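Local coordinates for glutathione transferase (Phanerochaete chrysosporium, PDB 4F0C), which transfers glutathione to substrates as a fungal Ure2p-type glutathione transferase and binds oxidized glutathione in its pocket, at the interface of chains A and B. Sequence-based numbering; all coordinates share one arbitrary frame. Chains: chain A/B, Glutathione transferase.

The interface of chains A and B. Residues chain A 73, 75-76, 106-107, 110-111; chain B 106-107, 110-111.
A:Phe107 and B:Phe107 stack face to face across the two-fold axis of the pair of chains, with ring centroids 3.9 Å apart and planes 11° from parallel. The overlap is offset: the tip of each ring lies over the rim of the other. The opposite face of B:Phe107 is covered by A:Asp75 and A:Ala76, at the start of helix 74-85. There A:Asp75 CB sits over the ring as a CH-pi contact, 3.4 Å from B:Phe107 CE1. The carboxylate of A:Asp75 stands nearly upright to the ring, 83° between planes. At the ring edge, in plane, lie A:Leu106 C and the methyl of A:Ala110, whose CB is 3.5 Å from B:Phe107 CD1. B:Leu106 and B:Ala110 edge the A:Phe107 ring in the same way. Each helix 96-126 gives its own ring to the stack and its alanine methyl to the edge of the partner's ring. Such packing fits the dimer typical of glutathione transferases.

A polar link lies next to the stack. A:Glu73 runs past B:Phe107 CB, and the bend at chi2 (-59°) turns its carboxylate toward B:Ser111, almost parallel to the B:Phe107 ring. B:Ser111 OG donates to A:Glu73 OE1 at 2.9 Å, from above the carboxylate plane. It also donates to its own helix carbonyl, B:Phe107 O, at 2.7 Å; with one hydrogen, the hydroxyl may alternate between them. A water bridges the other carboxylate oxygen, A:Glu73 OE2, at 2.7 Å, and B:Ser111 OG, at 2.9 Å.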
loop_
_atom_site.group_PDB
_atom_site.type_symbol
_atom_site.label_atom_id
_atom_site.label_comp_id
_atom_site.label_asym_id
_atom_site.label_seq_id
_atom_site.Cartn_x
_atom_site.Cartn_y
_atom_site.Cartn_z
ATOM N N GLU A 73 -3.795 5.434 7.900
ATOM C CA GLU A 73 -2.791 4.980 6.925
ATOM C C GLU A 73 -1.598 5.922 6.995
ATOM O O GLU A 73 -1.684 7.088 6.584
ATOM C CB GLU A 73 -3.312 4.851 5.480
ATOM C CG GLU A 73 -4.198 3.609 5.244
ATOM C CD GLU A 73 -3.467 2.294 5.543
ATOM O OE1 GLU A 73 -2.297 2.133 5.149
ATOM O OE2 GLU A 73 -4.073 1.412 6.200
ATOM N N ASP A 75 0.992 6.449 5.224
ATOM C CA ASP A 75 1.454 7.200 4.056
ATOM C C ASP A 75 0.430 8.247 3.608
ATOM O O ASP A 75 0.799 9.278 3.008
ATOM C CB ASP A 75 1.813 6.276 2.863
ATOM C CG ASP A 75 3.107 5.513 3.084
ATOM O OD1 ASP A 75 3.791 5.701 4.139
ATOM O OD2 ASP A 75 3.466 4.745 2.177
ATOM N N ALA A 76 -0.852 7.986 3.860
ATOM C CA ALA A 76 -1.846 9.044 3.604
ATOM C C ALA A 76 -1.675 10.210 4.573
ATOM O O ALA A 76 -1.868 11.371 4.200
ATOM C CB ALA A 76 -3.264 8.496 3.681
ATOM N N LEU A 106 5.330 6.220 -2.885
ATOM C CA LEU A 106 4.631 5.978 -1.608
ATOM C C LEU A 106 3.800 4.686 -1.657
ATOM O O LEU A 106 3.789 3.897 -0.697
ATOM C CB LEU A 106 3.737 7.167 -1.203
ATOM C CG LEU A 106 4.531 8.412 -0.802
ATOM C CD1 LEU A 106 3.625 9.677 -0.793
ATOM C CD2 LEU A 106 5.132 8.171 0.585
ATOM N N PHE A 107 3.104 4.469 -2.764
ATOM C CA PHE A 107 2.347 3.224 -2.914
ATOM C C PHE A 107 3.267 2.024 -2.932
ATOM O O PHE A 107 2.912 0.958 -2.401
ATOM C CB PHE A 107 1.419 3.233 -4.143
ATOM C CG PHE A 107 0.052 3.834 -3.834
ATOM C CD1 PHE A 107 -0.937 3.064 -3.190
ATOM C CD2 PHE A 107 -0.218 5.167 -4.114
ATOM C CE1 PHE A 107 -2.190 3.631 -2.863
ATOM C CE2 PHE A 107 -1.462 5.741 -3.803
ATOM C CZ PHE A 107 -2.443 4.988 -3.167
ATOM N N ALA A 110 4.126 1.469 0.647
ATOM C CA ALA A 110 2.989 0.971 1.441
ATOM C C ALA A 110 2.575 -0.470 1.134
ATOM O O ALA A 110 2.076 -1.188 2.029
ATOM C CB ALA A 110 1.775 1.905 1.279
ATOM N N SER A 111 2.747 -0.886 -0.117
ATOM C CA SER A 111 2.246 -2.195 -0.555
ATOM C C SER A 111 3.392 -3.203 -0.688
ATOM O O SER A 111 3.196 -4.411 -0.601
ATOM C CB SER A 111 1.487 -2.066 -1.901
ATOM O OG SER A 111 2.346 -1.630 -2.955
ATOM N N LEU B 106 -7.523 4.296 -0.609
ATOM C CA LEU B 106 -6.635 3.635 -1.586
ATOM C C LEU B 106 -5.406 3.017 -0.902
ATOM O O LEU B 106 -4.995 1.889 -1.226
ATOM C CB LEU B 106 -6.190 4.598 -2.706
ATOM C CG LEU B 106 -7.327 4.992 -3.652
ATOM C CD1 LEU B 106 -6.944 6.242 -4.497
ATOM C CD2 LEU B 106 -7.628 3.800 -4.562
ATOM N N PHE B 107 -4.817 3.747 0.035
ATOM C CA PHE B 107 -3.685 3.194 0.781
ATOM C C PHE B 107 -4.105 1.992 1.598
ATOM O O PHE B 107 -3.327 1.033 1.740
ATOM C CB PHE B 107 -2.979 4.244 1.658
ATOM C CG PHE B 107 -1.894 5.001 0.898
ATOM C CD1 PHE B 107 -0.624 4.423 0.703
ATOM C CD2 PHE B 107 -2.161 6.237 0.325
ATOM C CE1 PHE B 107 0.368 5.103 -0.040
ATOM C CE2 PHE B 107 -1.180 6.928 -0.407
ATOM C CZ PHE B 107 0.075 6.364 -0.605
ATOM N N ALA B 110 -4.268 -0.787 -0.874
ATOM C CA ALA B 110 -2.942 -1.198 -1.366
ATOM C C ALA B 110 -2.075 -1.929 -0.337
ATOM O O ALA B 110 -1.247 -2.790 -0.708
ATOM C CB ALA B 110 -2.176 0.018 -1.918
ATOM N N SER B 111 -2.234 -1.575 0.935
ATOM C CA SER B 111 -1.351 -2.102 1.983
ATOM C C SER B 111 -2.061 -3.179 2.808
ATOM O O SER B 111 -1.433 -4.044 3.410
ATOM C CB SER B 111 -0.856 -0.958 2.905
ATOM O OG SER B 111 -1.935 -0.341 3.610
HETATM O O HOH W 1 -3.452 -1.188 5.923
#